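Local coordinates for protein endoribonuclease YbeY (Aquifex aeolicus, PDB 1OZ9) that probably acts as a zinc-dependent, single strand-specific endoribonuclease in late-stage 70S ribosome quality control and in maturation of the 3' end of 16S rRNA, at residues V20-D23 with K24-W28; D50-I53 with R54-K58; E95-A98 with R99-G102; L101-S104 with L105-V109; E139-V142 with L143-S147. All coordinates share one frame; numbering follows the deposited sequence.

Contact 1 (V20-D23 with K24-W28); sequences VRKD and KIEKW
With CG1 of Val20 anti to its own backbone N (chi1 174°), this methyl is turned toward Ile25, and the two side chains meet at about a right angle, Val20 CG1 lying 3.7 Å from Ile25 CG1. Val20 CG1 also approaches the Trp28 ring obliquely, 4.0 Å from Trp28 CZ3. A second torsion matters one residue on: the Arg21 chain bends at chi3 (34°), which folds its guanidinium back along the first turn of the helix. There it grips Asp23 side-on in a salt bridge. Arg21 NE reaches Asp23 OD1 on its syn lone pair at 3.0 Å, and Arg21 NH2 meets Asp23 OD2 at 2.9 Å, the latter bond nearly straight at 176°. The extended Lys24 chain crosses one face of this guanidinium, with Lys24 CE 3.5 Å from Arg21 NH1.

Arg21 occupies the N-cap position, and its carbonyl opens the helical bonding: Ile25 N donates to Arg21 O at 3.2 Å, while Lys24 N makes a weak bond to the same oxygen. One turn along, Lys22 and Glu26 run side by side, but their charged ends do not touch. Inward, Ile25 packs on strands 10-15 and 41-48, so the turn belongs to the beta-alpha-beta unit these strands form with helix 22-35.

The example illustrates how like charges can be neighbours at a helix start. Lys24 NZ comes within 3.7 Å of Arg21 NH1, yet Asp23 pairs with the arginine and Glu106 of helix 105-120 pairs with the lysine, so the mutual repulsion is probably largely offset.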
loop_
_atom_site.group_PDB
_atom_site.type_symbol
_atom_site.label_atom_id
_atom_site.label_comp_id
_atom_site.label_asym_id
_atom_site.label_seq_id
_atom_site.Cartn_x
_atom_site.Cartn_y
_atom_site.Cartn_z
ATOM N N VAL A 20 11.437 -6.314 -7.048
ATOM C CA VAL A 20 10.163 -6.494 -7.732
ATOM C C VAL A 20 10.042 -5.470 -8.867
ATOM O O VAL A 20 10.265 -4.261 -8.677
ATOM C CB VAL A 20 8.991 -6.334 -6.742
ATOM C CG1 VAL A 20 7.627 -6.369 -7.463
ATOM C CG2 VAL A 20 9.080 -7.394 -5.620
ATOM N N ARG A 21 9.689 -5.955 -10.047
ATOM C CA ARG A 21 9.551 -5.111 -11.219
ATOM C C ARG A 21 8.609 -3.917 -11.070
ATOM O O ARG A 21 7.507 -4.026 -10.535
ATOM C CB ARG A 21 9.118 -5.966 -12.419
ATOM C CG ARG A 21 10.234 -6.834 -12.979
ATOM C CD ARG A 21 9.777 -7.847 -14.007
ATOM N NE ARG A 21 8.672 -7.387 -14.851
ATOM C CZ ARG A 21 7.774 -8.214 -15.414
ATOM N NH1 ARG A 21 7.864 -9.546 -15.226
ATOM N NH2 ARG A 21 6.791 -7.720 -16.173
ATOM N N LYS A 22 9.043 -2.774 -11.583
ATOM C CA LYS A 22 8.246 -1.561 -11.491
ATOM C C LYS A 22 6.878 -1.700 -12.153
ATOM O O LYS A 22 5.871 -1.217 -11.628
ATOM C CB LYS A 22 9.009 -0.367 -12.139
ATOM C CG LYS A 22 8.227 0.975 -11.978
ATOM C CD LYS A 22 8.692 2.008 -13.013
ATOM C CE LYS A 22 7.868 3.332 -12.975
ATOM N NZ LYS A 22 8.460 4.329 -13.945
ATOM N N ASP A 23 6.865 -2.322 -13.333
ATOM C CA ASP A 23 5.607 -2.483 -14.056
ATOM C C ASP A 23 4.626 -3.400 -13.336
ATOM O O ASP A 23 3.407 -3.241 -13.481
ATOM C CB ASP A 23 5.833 -2.923 -15.511
ATOM C CG ASP A 23 6.568 -4.268 -15.641
ATOM O OD1 ASP A 23 7.265 -4.738 -14.709
ATOM O OD2 ASP A 23 6.511 -4.926 -16.695
ATOM N N LYS A 24 5.131 -4.346 -12.556
ATOM C CA LYS A 24 4.224 -5.225 -11.808
ATOM C C LYS A 24 3.563 -4.456 -10.658
ATOM O O LYS A 24 2.365 -4.605 -10.398
ATOM C CB LYS A 24 4.949 -6.460 -11.251
ATOM C CG LYS A 24 5.128 -7.567 -12.262
ATOM C CD LYS A 24 5.705 -8.859 -11.595
ATOM C CE LYS A 24 5.689 -10.033 -12.555
ATOM N NZ LYS A 24 6.592 -11.193 -12.174
ATOM N N ILE A 25 4.361 -3.651 -9.961
ATOM C CA ILE A 25 3.847 -2.864 -8.877
ATOM C C ILE A 25 2.822 -1.896 -9.450
ATOM O O ILE A 25 1.743 -1.682 -8.859
ATOM C CB ILE A 25 4.989 -2.119 -8.147
ATOM C CG1 ILE A 25 5.810 -3.120 -7.297
ATOM C CG2 ILE A 25 4.449 -1.010 -7.282
ATOM C CD1 ILE A 25 7.169 -2.577 -6.921
ATOM N N GLU A 26 3.148 -1.294 -10.587
ATOM C CA GLU A 26 2.228 -0.330 -11.186
ATOM C C GLU A 26 0.885 -0.992 -11.534
ATOM O O GLU A 26 -0.195 -0.439 -11.228
ATOM C CB GLU A 26 2.841 0.300 -12.442
ATOM C CG GLU A 26 2.253 1.656 -12.760
ATOM C CD GLU A 26 2.876 2.324 -13.995
ATOM O OE1 GLU A 26 4.122 2.234 -14.199
ATOM O OE2 GLU A 26 2.104 2.948 -14.750
ATOM N N LYS A 27 0.959 -2.157 -12.188
ATOM C CA LYS A 27 -0.216 -2.939 -12.566
ATOM C C LYS A 27 -1.083 -3.354 -11.348
ATOM O O LYS A 27 -2.306 -3.155 -11.391
ATOM C CB LYS A 27 0.140 -4.138 -13.469
ATOM C CG LYS A 27 -0.929 -5.280 -13.528
ATOM C CD LYS A 27 -0.488 -6.466 -14.406
ATOM C CE LYS A 27 -1.071 -7.838 -13.945
ATOM N NZ LYS A 27 -2.107 -8.445 -14.868
ATOM N N TRP A 28 -0.477 -3.904 -10.289
ATOM C CA TRP A 28 -1.230 -4.270 -9.080
ATOM C C TRP A 28 -1.962 -3.049 -8.529
ATOM O O TRP A 28 -3.141 -3.120 -8.184
ATOM C CB TRP A 28 -0.311 -4.806 -7.975
ATOM C CG TRP A 28 0.250 -6.145 -8.310
ATOM C CD1 TRP A 28 -0.339 -7.117 -9.044
ATOM C CD2 TRP A 28 1.517 -6.643 -7.928
ATOM N NE1 TRP A 28 0.475 -8.226 -9.118
ATOM C CE2 TRP A 28 1.640 -7.945 -8.464
ATOM C CE3 TRP A 28 2.574 -6.124 -7.183
ATOM C CZ2 TRP A 28 2.776 -8.727 -8.283
ATOM C CZ3 TRP A 28 3.697 -6.916 -6.996
ATOM C CH2 TRP A 28 3.787 -8.191 -7.547
#

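Contact 2 (D50-I53 with R54-K58); sequences DQEI and RELNK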
loop_
_atom_site.group_PDB
_atom_site.type_symbol
_atom_site.label_atom_id
_atom_site.label_comp_id
_atom_site.label_asym_id
_atom_site.label_seq_id
_atom_site.Cartn_x
_atom_site.Cartn_y
_atom_site.Cartn_z
ATOM N N ASP A 50 14.470 -0.627 5.306
ATOM C CA ASP A 50 14.113 -0.523 6.719
ATOM C C ASP A 50 14.534 0.794 7.358
ATOM O O ASP A 50 13.815 1.335 8.215
ATOM C CB ASP A 50 14.693 -1.702 7.522
ATOM C CG ASP A 50 13.724 -2.861 7.611
ATOM O OD1 ASP A 50 12.620 -2.752 7.017
ATOM O OD2 ASP A 50 13.961 -3.916 8.244
ATOM N N GLN A 51 15.693 1.315 6.953
ATOM C CA GLN A 51 16.164 2.560 7.535
ATOM C C GLN A 51 15.234 3.731 7.183
ATOM O O GLN A 51 14.888 4.545 8.035
ATOM C CB GLN A 51 17.647 2.824 7.204
ATOM C CG GLN A 51 18.576 2.023 8.137
ATOM C CD GLN A 51 20.074 2.055 7.781
ATOM O OE1 GLN A 51 20.613 3.086 7.349
ATOM N NE2 GLN A 51 20.749 0.930 8.002
ATOM N N GLU A 52 14.800 3.804 5.938
ATOM C CA GLU A 52 13.937 4.912 5.576
ATOM C C GLU A 52 12.558 4.778 6.200
ATOM O O GLU A 52 12.001 5.755 6.711
ATOM C CB GLU A 52 13.826 5.071 4.072
ATOM C CG GLU A 52 12.836 6.161 3.717
ATOM C CD GLU A 52 13.061 6.743 2.338
ATOM O OE1 GLU A 52 13.630 6.035 1.463
ATOM O OE2 GLU A 52 12.661 7.923 2.151
ATOM N N ILE A 53 12.004 3.574 6.189
ATOM C CA ILE A 53 10.677 3.427 6.762
ATOM C C ILE A 53 10.718 3.690 8.271
ATOM O O ILE A 53 9.770 4.206 8.854
ATOM C CB ILE A 53 10.025 2.082 6.381
ATOM C CG1 ILE A 53 8.500 2.267 6.274
ATOM C CG2 ILE A 53 10.427 0.963 7.359
ATOM C CD1 ILE A 53 7.817 1.231 5.444
ATOM N N ARG A 54 11.863 3.438 8.885
ATOM C CA ARG A 54 11.979 3.689 10.309
ATOM C C ARG A 54 11.894 5.186 10.598
ATOM O O ARG A 54 11.184 5.610 11.519
ATOM C CB ARG A 54 13.269 3.076 10.852
ATOM C CG ARG A 54 13.493 3.282 12.328
ATOM C CD ARG A 54 14.870 2.845 12.780
ATOM N NE ARG A 54 15.170 3.269 14.145
ATOM C CZ ARG A 54 16.019 2.633 14.937
ATOM N NH1 ARG A 54 16.640 1.545 14.494
ATOM N NH2 ARG A 54 16.245 3.071 16.171
ATOM N N GLU A 55 12.609 5.997 9.823
ATOM C CA GLU A 55 12.547 7.439 10.028
ATOM C C GLU A 55 11.100 7.884 9.864
ATOM O O GLU A 55 10.609 8.701 10.633
ATOM C CB GLU A 55 13.416 8.216 9.029
ATOM C CG GLU A 55 14.911 7.975 9.076
ATOM C CD GLU A 55 15.628 8.624 7.901
ATOM O OE1 GLU A 55 14.942 9.144 7.003
ATOM O OE2 GLU A 55 16.872 8.603 7.849
ATOM N N LEU A 56 10.425 7.342 8.860
ATOM C CA LEU A 56 9.031 7.704 8.602
ATOM C C LEU A 56 8.121 7.327 9.775
ATOM O O LEU A 56 7.291 8.136 10.227
ATOM C CB LEU A 56 8.532 7.054 7.320
ATOM C CG LEU A 56 9.157 7.593 6.034
ATOM C CD1 LEU A 56 8.697 6.771 4.814
ATOM C CD2 LEU A 56 8.869 9.105 5.868
ATOM N N ASN A 57 8.297 6.105 10.274
ATOM C CA ASN A 57 7.518 5.595 11.394
ATOM C C ASN A 57 7.734 6.460 12.622
ATOM O O ASN A 57 6.800 6.758 13.367
ATOM C CB ASN A 57 7.949 4.160 11.692
ATOM C CG ASN A 57 6.821 3.291 12.258
ATOM O OD1 ASN A 57 5.626 3.652 12.231
ATOM N ND2 ASN A 57 7.203 2.116 12.748
ATOM N N LYS A 58 8.981 6.875 12.835
ATOM C CA LYS A 58 9.298 7.735 13.965
ATOM C C LYS A 58 8.657 9.103 13.815
ATOM O O LYS A 58 8.022 9.620 14.736
ATOM C CB LYS A 58 10.811 7.919 14.084
ATOM C CG LYS A 58 11.252 8.750 15.296
ATOM C CD LYS A 58 12.767 8.766 15.485
ATOM C CE LYS A 58 13.112 9.317 16.888
ATOM N NZ LYS A 58 14.564 9.574 17.114
#
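Ile53 and Asn57 meet on the tightly packed side of this helical turn, where Asn57 N donates to Ile53 O at 2.8 Å. The buried amide of Asn57 is held in turn, its ND2 hydrogen-bonded to Lys65 O. Ile53 holds its CG2 between the backbone N and the carbonyl carbon, close against the next peptide. Beyond the helix its side chain bears on Leu70 and Ser90, while Leu56 covers Leu70 and Val88, so both press on strands 69-78 and 81-90. Leu56 also leans back over the preceding turn, its CG 3.5 Å from Glu52 O, the oxygen that accepts from Leu56 N at 3.1 Å. Glu52 CG and Leu56 CD1 stay 4.3 Å apart. Two acids anchor the helix to neighbouring elements: Glu52 bonds to Tyr46 and Thr48, and Asp50 pairs with Arg96.

The other side is looser. Gln51 and Glu55 are exposed, and what joins them is chiefly backbone: Glu55 N bonds to Gln51 O at 3.2 Å, and Glu55 CG only grazes that oxygen. Arg54, also exposed, is held by a salt bridge with Asp64.

Arg54 N completes the first turn by bonding to Asp50 O at 2.9 Å. Overall this is an amphipathic helix, with aliphatic residues against the sheet and Gln51, Arg54, Glu55 and Lys58 on its outer face, typical of a layered alpha/beta fold such as the metalloproteinase-type fold of this protein.

Contact 3 (E95-A98 with R99-G102); sequences ERQA and RELG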
loop_
_atom_site.group_PDB
_atom_site.type_symbol
_atom_site.label_atom_id
_atom_site.label_comp_id
_atom_site.label_asym_id
_atom_site.label_seq_id
_atom_site.Cartn_x
_atom_site.Cartn_y
_atom_site.Cartn_z
ATOM N N GLU A 95 10.513 -8.888 2.742
ATOM C CA GLU A 95 11.235 -10.152 2.508
ATOM C C GLU A 95 11.159 -11.079 3.718
ATOM O O GLU A 95 10.961 -12.285 3.566
ATOM C CB GLU A 95 12.700 -9.921 2.115
ATOM C CG GLU A 95 12.911 -9.419 0.688
ATOM C CD GLU A 95 14.393 -9.220 0.387
ATOM O OE1 GLU A 95 15.036 -8.444 1.137
ATOM O OE2 GLU A 95 14.915 -9.861 -0.565
ATOM N N ARG A 96 11.309 -10.511 4.913
ATOM C CA ARG A 96 11.276 -11.309 6.136
ATOM C C ARG A 96 9.906 -11.891 6.366
ATOM O O ARG A 96 9.779 -13.033 6.809
ATOM C CB ARG A 96 11.686 -10.500 7.376
ATOM C CG ARG A 96 13.164 -10.161 7.467
ATOM C CD ARG A 96 13.547 -9.386 8.734
ATOM N NE ARG A 96 14.521 -8.345 8.414
ATOM C CZ ARG A 96 14.252 -7.038 8.427
ATOM N NH1 ARG A 96 13.054 -6.600 8.785
ATOM N NH2 ARG A 96 15.200 -6.168 8.104
ATOM N N GLN A 97 8.877 -11.094 6.099
ATOM C CA GLN A 97 7.513 -11.559 6.301
ATOM C C GLN A 97 7.184 -12.647 5.303
ATOM O O GLN A 97 6.583 -13.675 5.644
ATOM C CB GLN A 97 6.493 -10.386 6.228
ATOM C CG GLN A 97 6.524 -9.543 7.494
ATOM C CD GLN A 97 5.644 -8.284 7.474
ATOM O OE1 GLN A 97 4.869 -8.031 6.532
ATOM N NE2 GLN A 97 5.760 -7.507 8.532
ATOM N N ALA A 98 7.592 -12.425 4.066
ATOM C CA ALA A 98 7.369 -13.420 3.031
ATOM C C ALA A 98 8.019 -14.726 3.479
ATOM O O ALA A 98 7.428 -15.782 3.336
ATOM C CB ALA A 98 7.962 -12.955 1.673
ATOM N N ARG A 99 9.216 -14.634 4.051
ATOM C CA ARG A 99 9.936 -15.833 4.541
ATOM C C ARG A 99 9.126 -16.484 5.666
ATOM O O ARG A 99 8.913 -17.696 5.672
ATOM C CB ARG A 99 11.344 -15.455 5.033
ATOM C CG ARG A 99 12.122 -16.581 5.716
ATOM C CD ARG A 99 13.608 -16.268 6.009
ATOM N NE ARG A 99 13.777 -15.411 7.187
ATOM C CZ ARG A 99 14.329 -14.196 7.164
ATOM N NH1 ARG A 99 14.790 -13.694 6.023
ATOM N NH2 ARG A 99 14.440 -13.494 8.293
ATOM N N GLU A 100 8.652 -15.668 6.601
ATOM C CA GLU A 100 7.892 -16.185 7.741
ATOM C C GLU A 100 6.551 -16.767 7.315
ATOM O O GLU A 100 6.093 -17.754 7.877
ATOM C CB GLU A 100 7.696 -15.087 8.800
ATOM C CG GLU A 100 9.029 -14.524 9.282
ATOM C CD GLU A 100 8.936 -13.261 10.146
ATOM O OE1 GLU A 100 8.000 -12.432 9.972
ATOM O OE2 GLU A 100 9.847 -13.100 11.001
ATOM N N LEU A 101 5.937 -16.188 6.301
ATOM C CA LEU A 101 4.609 -16.630 5.892
ATOM C C LEU A 101 4.590 -17.732 4.849
ATOM O O LEU A 101 3.545 -18.332 4.583
ATOM C CB LEU A 101 3.788 -15.458 5.402
ATOM C CG LEU A 101 3.436 -14.462 6.497
ATOM C CD1 LEU A 101 2.880 -13.191 5.868
ATOM C CD2 LEU A 101 2.455 -15.103 7.505
ATOM N N GLY A 102 5.741 -17.987 4.246
ATOM C CA GLY A 102 5.828 -19.042 3.265
ATOM C C GLY A 102 5.323 -18.665 1.884
ATOM O O GLY A 102 4.783 -19.517 1.176
#
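The last turn of helix 91-101 closes in a geometry consistent with a Schellman motif: His103 N probably donates to Ala98 O, and Gly102 N makes a weak, long bond to Arg99 O (3.5 Å). Gly102 N also makes a weak bond to Ala98 O (2.9 Å). Gly102 leaves the helix with positive phi (80°), a conformation in which a side chain would collide with the preceding carbonyl oxygen. Just before it the helical bonding is still firm: Leu101 N meets Gln97 O at 2.7 Å, almost in line with the carbonyl, and Glu100 N donates to Arg96 O at 2.9 Å.

On the outer side two arginines pass each other. Arg99 bends at chi3 (78°) and lays one face of its guanidinium over Arg96, with Arg99 NH2 3.7 Å from Arg96 CG; the two guanidinium planes are 66° apart. It is thus the aliphatic part of Arg96 that lies under its neighbour, while the charged end leads away to Asp50.

Ala98, the buried residue here, has its side chain against Glu108. Glu95 touches Leu105, so this helix end rests on helix 105-120, which follows it in the chain.

Contact 4 (L101-S104 with L105-V109); sequences LGHS and LEEEV
Two hydrogen bonds made by side chains join His103 and Ser104 to the helix that follows. His103 NE2 donates to Glu108 OE1 at 2.7 Å; the oxygen lies in the imidazole plane and is met on its anti side, and ring and carboxylate are nearly coplanar, 17° apart. The ring is placed there by chi1 of 55°, which sets CG between the backbone N and the carbonyl carbon. Ser104 is the N-cap: its OG accepts from Glu107 N at 2.9 Å, a capping bond. Backbone bonding starts at the same residue, Glu108 N to Ser104 O at 3.0 Å.

A CH-pi contact is the second kind. Glu107 CG sits over one face of the His103 ring, 4.0 Å from its centroid and 19° off the normal, so the imidazole is bonded at its edge and covered on a face. Replacing His103 by an alanine would probably leave Glu108 OE1 without this donor and take away the ring face on which Glu107 CG rests.

Leu101 CD1 lies 3.8 Å from Glu108 OE1, the oxygen that takes the His103 bond. The charges at the helix start have further partners, Lys24 for Glu106, and Arg111 and Lys110 for Glu107. The loop thus turns the chain from helix 91-101 into helix 105-120, where Leu105 packs on Ala94 and Glu95, and Glu108 on Ala94 and Ala98.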
loop_
_atom_site.group_PDB
_atom_site.type_symbol
_atom_site.label_atom_id
_atom_site.label_comp_id
_atom_site.label_asym_id
_atom_site.label_seq_id
_atom_site.Cartn_x
_atom_site.Cartn_y
_atom_site.Cartn_z
ATOM N N LEU A 101 5.937 -16.188 6.301
ATOM C CA LEU A 101 4.609 -16.630 5.892
ATOM C C LEU A 101 4.590 -17.732 4.849
ATOM O O LEU A 101 3.545 -18.332 4.583
ATOM C CB LEU A 101 3.788 -15.458 5.402
ATOM C CG LEU A 101 3.436 -14.462 6.497
ATOM C CD1 LEU A 101 2.880 -13.191 5.868
ATOM C CD2 LEU A 101 2.455 -15.103 7.505
ATOM N N GLY A 102 5.741 -17.987 4.246
ATOM C CA GLY A 102 5.828 -19.042 3.265
ATOM C C GLY A 102 5.323 -18.665 1.884
ATOM O O GLY A 102 4.783 -19.517 1.176
ATOM N N HIS A 103 5.465 -17.404 1.496
ATOM C CA HIS A 103 5.137 -17.034 0.117
ATOM C C HIS A 103 6.207 -16.160 -0.534
ATOM O O HIS A 103 7.180 -15.810 0.098
ATOM C CB HIS A 103 3.728 -16.423 -0.051
ATOM C CG HIS A 103 3.437 -15.236 0.818
ATOM N ND1 HIS A 103 2.404 -15.231 1.732
ATOM C CD2 HIS A 103 3.988 -13.997 0.872
ATOM C CE1 HIS A 103 2.335 -14.051 2.321
ATOM N NE2 HIS A 103 3.294 -13.285 1.828
ATOM N N SER A 104 6.012 -15.806 -1.798
ATOM C CA SER A 104 7.019 -15.017 -2.507
ATOM C C SER A 104 7.077 -13.556 -2.067
ATOM O O SER A 104 6.143 -13.030 -1.470
ATOM C CB SER A 104 6.801 -15.106 -4.016
ATOM O OG SER A 104 5.660 -14.356 -4.404
ATOM N N LEU A 105 8.202 -12.911 -2.349
ATOM C CA LEU A 105 8.325 -11.477 -2.105
ATOM C C LEU A 105 7.269 -10.715 -2.913
ATOM O O LEU A 105 6.637 -9.747 -2.418
ATOM C CB LEU A 105 9.724 -10.982 -2.465
ATOM C CG LEU A 105 9.906 -9.456 -2.423
ATOM C CD1 LEU A 105 9.674 -8.964 -1.030
ATOM C CD2 LEU A 105 11.330 -9.096 -2.859
ATOM N N GLU A 106 7.062 -11.153 -4.152
ATOM C CA GLU A 106 6.075 -10.485 -5.006
ATOM C C GLU A 106 4.718 -10.599 -4.369
ATOM O O GLU A 106 3.972 -9.632 -4.345
ATOM C CB GLU A 106 6.010 -11.077 -6.415
ATOM C CG GLU A 106 7.273 -10.827 -7.206
ATOM C CD GLU A 106 7.137 -11.108 -8.696
ATOM O OE1 GLU A 106 6.011 -11.361 -9.189
ATOM O OE2 GLU A 106 8.181 -11.079 -9.377
ATOM N N GLU A 107 4.397 -11.780 -3.848
ATOM C CA GLU A 107 3.100 -11.938 -3.217
ATOM C C GLU A 107 2.979 -11.012 -2.000
ATOM O O GLU A 107 1.928 -10.390 -1.795
ATOM C CB GLU A 107 2.834 -13.392 -2.830
ATOM C CG GLU A 107 1.511 -13.585 -2.090
ATOM C CD GLU A 107 0.263 -13.367 -2.958
ATOM O OE1 GLU A 107 0.306 -13.614 -4.187
ATOM O OE2 GLU A 107 -0.783 -12.954 -2.401
ATOM N N GLU A 108 4.049 -10.880 -1.222
ATOM C CA GLU A 108 4.003 -10.033 -0.025
ATOM C C GLU A 108 3.885 -8.554 -0.407
ATOM O O GLU A 108 3.121 -7.777 0.201
ATOM C CB GLU A 108 5.220 -10.288 0.885
ATOM C CG GLU A 108 5.234 -9.467 2.187
ATOM C CD GLU A 108 4.092 -9.820 3.145
ATOM O OE1 GLU A 108 3.379 -10.839 2.921
ATOM O OE2 GLU A 108 3.907 -9.073 4.142
ATOM N N VAL A 109 4.631 -8.149 -1.429
ATOM C CA VAL A 109 4.537 -6.766 -1.852
ATOM C C VAL A 109 3.147 -6.421 -2.393
ATOM O O VAL A 109 2.610 -5.347 -2.126
ATOM C CB VAL A 109 5.650 -6.434 -2.856
ATOM C CG1 VAL A 109 5.406 -5.049 -3.480
ATOM C CG2 VAL A 109 6.996 -6.503 -2.102
#

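Contact 5 (E139-V142 with L143-S147); sequences ENYV and LSKLS
Tyr141 O is gripped twice from across the turn, by Ser144 OG at 2.6 Å and by Lys145 N at 3.1 Å, both from the same face of the carbonyl plane. Ser144 can do this because OG stands between its backbone N and carbonyl carbon (chi1 76°), folded back on the helix rather than outward. An alanine in place of Ser144 would remove the hydroxyl, and Tyr141 O would probably be left with only the longer backbone bond from Lys145 N.

Next come the side chains alongside. Lys145, bent at chi2 (-79°), crosses the Tyr141 ring obliquely with its aliphatic chain: CG lies over one face toward the rim, and Lys145 CE is 3.7 Å from Tyr141 CZ. On the buried side, Val142 and Leu146 run the same way, with Val142 CG1 and Leu146 CD1 4.0 Å apart, and Leu143 CD1 lies 4.0 Å from Glu139 CG in the same side-by-side fashion.

Farther out, Val114 of helix 105-120 receives Glu139, Val142, Leu143 and Leu146, while Ala32 and Leu31 of helix 22-35 meet Val142 and Leu146. Glu139 has a salt bridge to Arg136, and its OE2 is hydrogen-bonded to His115 ND1. As His115 is a predicted ligand of the catalytic zinc, together with His119 and His125, Glu139 fits the role of a second-shell carboxylate that orients a metal-binding imidazole, an arrangement familiar from zinc enzymes.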
loop_
_atom_site.group_PDB
_atom_site.type_symbol
_atom_site.label_atom_id
_atom_site.label_comp_id
_atom_site.label_asym_id
_atom_site.label_seq_id
_atom_site.Cartn_x
_atom_site.Cartn_y
_atom_site.Cartn_z
ATOM N N GLU A 139 -10.280 -5.405 1.868
ATOM C CA GLU A 139 -8.993 -5.914 1.479
ATOM C C GLU A 139 -9.131 -7.283 0.777
ATOM O O GLU A 139 -8.511 -7.537 -0.268
ATOM C CB GLU A 139 -8.164 -6.026 2.749
ATOM C CG GLU A 139 -6.769 -6.562 2.562
ATOM C CD GLU A 139 -6.002 -6.567 3.867
ATOM O OE1 GLU A 139 -6.579 -7.008 4.885
ATOM O OE2 GLU A 139 -4.831 -6.138 3.876
ATOM N N ASN A 140 -9.937 -8.162 1.379
ATOM C CA ASN A 140 -10.216 -9.465 0.787
ATOM C C ASN A 140 -10.858 -9.335 -0.603
ATOM O O ASN A 140 -10.422 -9.975 -1.552
ATOM C CB ASN A 140 -11.061 -10.300 1.738
ATOM C CG ASN A 140 -10.222 -10.906 2.837
ATOM O OD1 ASN A 140 -9.010 -10.823 2.790
ATOM N ND2 ASN A 140 -10.851 -11.520 3.816
ATOM N N TYR A 141 -11.853 -8.461 -0.727
ATOM C CA TYR A 141 -12.455 -8.211 -2.042
ATOM C C TYR A 141 -11.410 -7.796 -3.086
ATOM O O TYR A 141 -11.396 -8.324 -4.194
ATOM C CB TYR A 141 -13.545 -7.145 -1.940
ATOM C CG TYR A 141 -14.179 -6.736 -3.268
ATOM C CD1 TYR A 141 -15.204 -7.492 -3.826
ATOM C CD2 TYR A 141 -13.751 -5.601 -3.956
ATOM C CE1 TYR A 141 -15.794 -7.132 -5.024
ATOM C CE2 TYR A 141 -14.352 -5.222 -5.166
ATOM C CZ TYR A 141 -15.366 -5.996 -5.689
ATOM O OH TYR A 141 -15.978 -5.658 -6.888
ATOM N N VAL A 142 -10.544 -6.848 -2.750
ATOM C CA VAL A 142 -9.564 -6.360 -3.719
ATOM C C VAL A 142 -8.587 -7.485 -4.079
ATOM O O VAL A 142 -8.287 -7.715 -5.261
ATOM C CB VAL A 142 -8.825 -5.133 -3.188
ATOM C CG1 VAL A 142 -7.675 -4.765 -4.112
ATOM C CG2 VAL A 142 -9.819 -3.960 -3.040
ATOM N N LEU A 143 -8.128 -8.207 -3.062
ATOM C CA LEU A 143 -7.235 -9.338 -3.299
ATOM C C LEU A 143 -7.890 -10.343 -4.247
ATOM O O LEU A 143 -7.242 -10.850 -5.159
ATOM C CB LEU A 143 -6.850 -10.023 -1.986
ATOM C CG LEU A 143 -5.891 -9.218 -1.094
ATOM C CD1 LEU A 143 -5.843 -9.817 0.338
ATOM C CD2 LEU A 143 -4.511 -9.166 -1.711
ATOM N N SER A 144 -9.177 -10.623 -4.043
ATOM C CA SER A 144 -9.862 -11.567 -4.905
ATOM C C SER A 144 -9.881 -11.070 -6.361
ATOM O O SER A 144 -9.838 -11.865 -7.306
ATOM C CB SER A 144 -11.279 -11.847 -4.398
ATOM O OG SER A 144 -12.146 -10.769 -4.690
ATOM N N LYS A 145 -9.930 -9.755 -6.534
ATOM C CA LYS A 145 -9.960 -9.177 -7.871
ATOM C C LYS A 145 -8.591 -9.212 -8.545
ATOM O O LYS A 145 -8.501 -9.187 -9.783
ATOM C CB LYS A 145 -10.475 -7.734 -7.821
ATOM C CG LYS A 145 -11.941 -7.615 -7.476
ATOM C CD LYS A 145 -12.829 -7.896 -8.688
ATOM C CE LYS A 145 -14.158 -8.456 -8.248
ATOM N NZ LYS A 145 -15.092 -8.731 -9.397
ATOM N N LEU A 146 -7.533 -9.241 -7.740
ATOM C CA LEU A 146 -6.172 -9.319 -8.257
ATOM C C LEU A 146 -5.736 -10.785 -8.437
ATOM O O LEU A 146 -4.749 -11.073 -9.111
ATOM C CB LEU A 146 -5.196 -8.563 -7.347
ATOM C CG LEU A 146 -4.981 -7.057 -7.609
ATOM C CD1 LEU A 146 -6.263 -6.281 -7.537
ATOM C CD2 LEU A 146 -3.960 -6.496 -6.642
ATOM N N SER A 147 -6.477 -11.708 -7.833
ATOM C CA SER A 147 -6.196 -13.132 -8.004
ATOM C C SER A 147 -6.794 -13.521 -9.342
ATOM O O SER A 147 -6.098 -13.996 -10.244
ATOM C CB SER A 147 -6.884 -13.946 -6.917
ATOM O OG SER A 147 -8.229 -14.241 -7.289
#

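In the fold
Contacts 1 to 5, each a local turn or helix end, come in order along the chain, contact 4 starting on the stretch where contact 3 ends. Contacts 3 and 4 are nearest, with centres about 6 Å apart, and share Leu101 and Gly102 where helix 91-101 gives way to helix 105-120. Contact 1, on helix 22-35, reaches contact 4 through the Lys24–Glu106 salt bridge and touches contact 5 at Leu146. Contact 2 lies apart, its centre about 28 Å from that of contact 5 and across the middle of the chain, yet Asp50 ties it to contact 3. Helix 105-120, with the predicted zinc ligands His115 and His119, is touched by helices 22-35, 91-101 and 129-147.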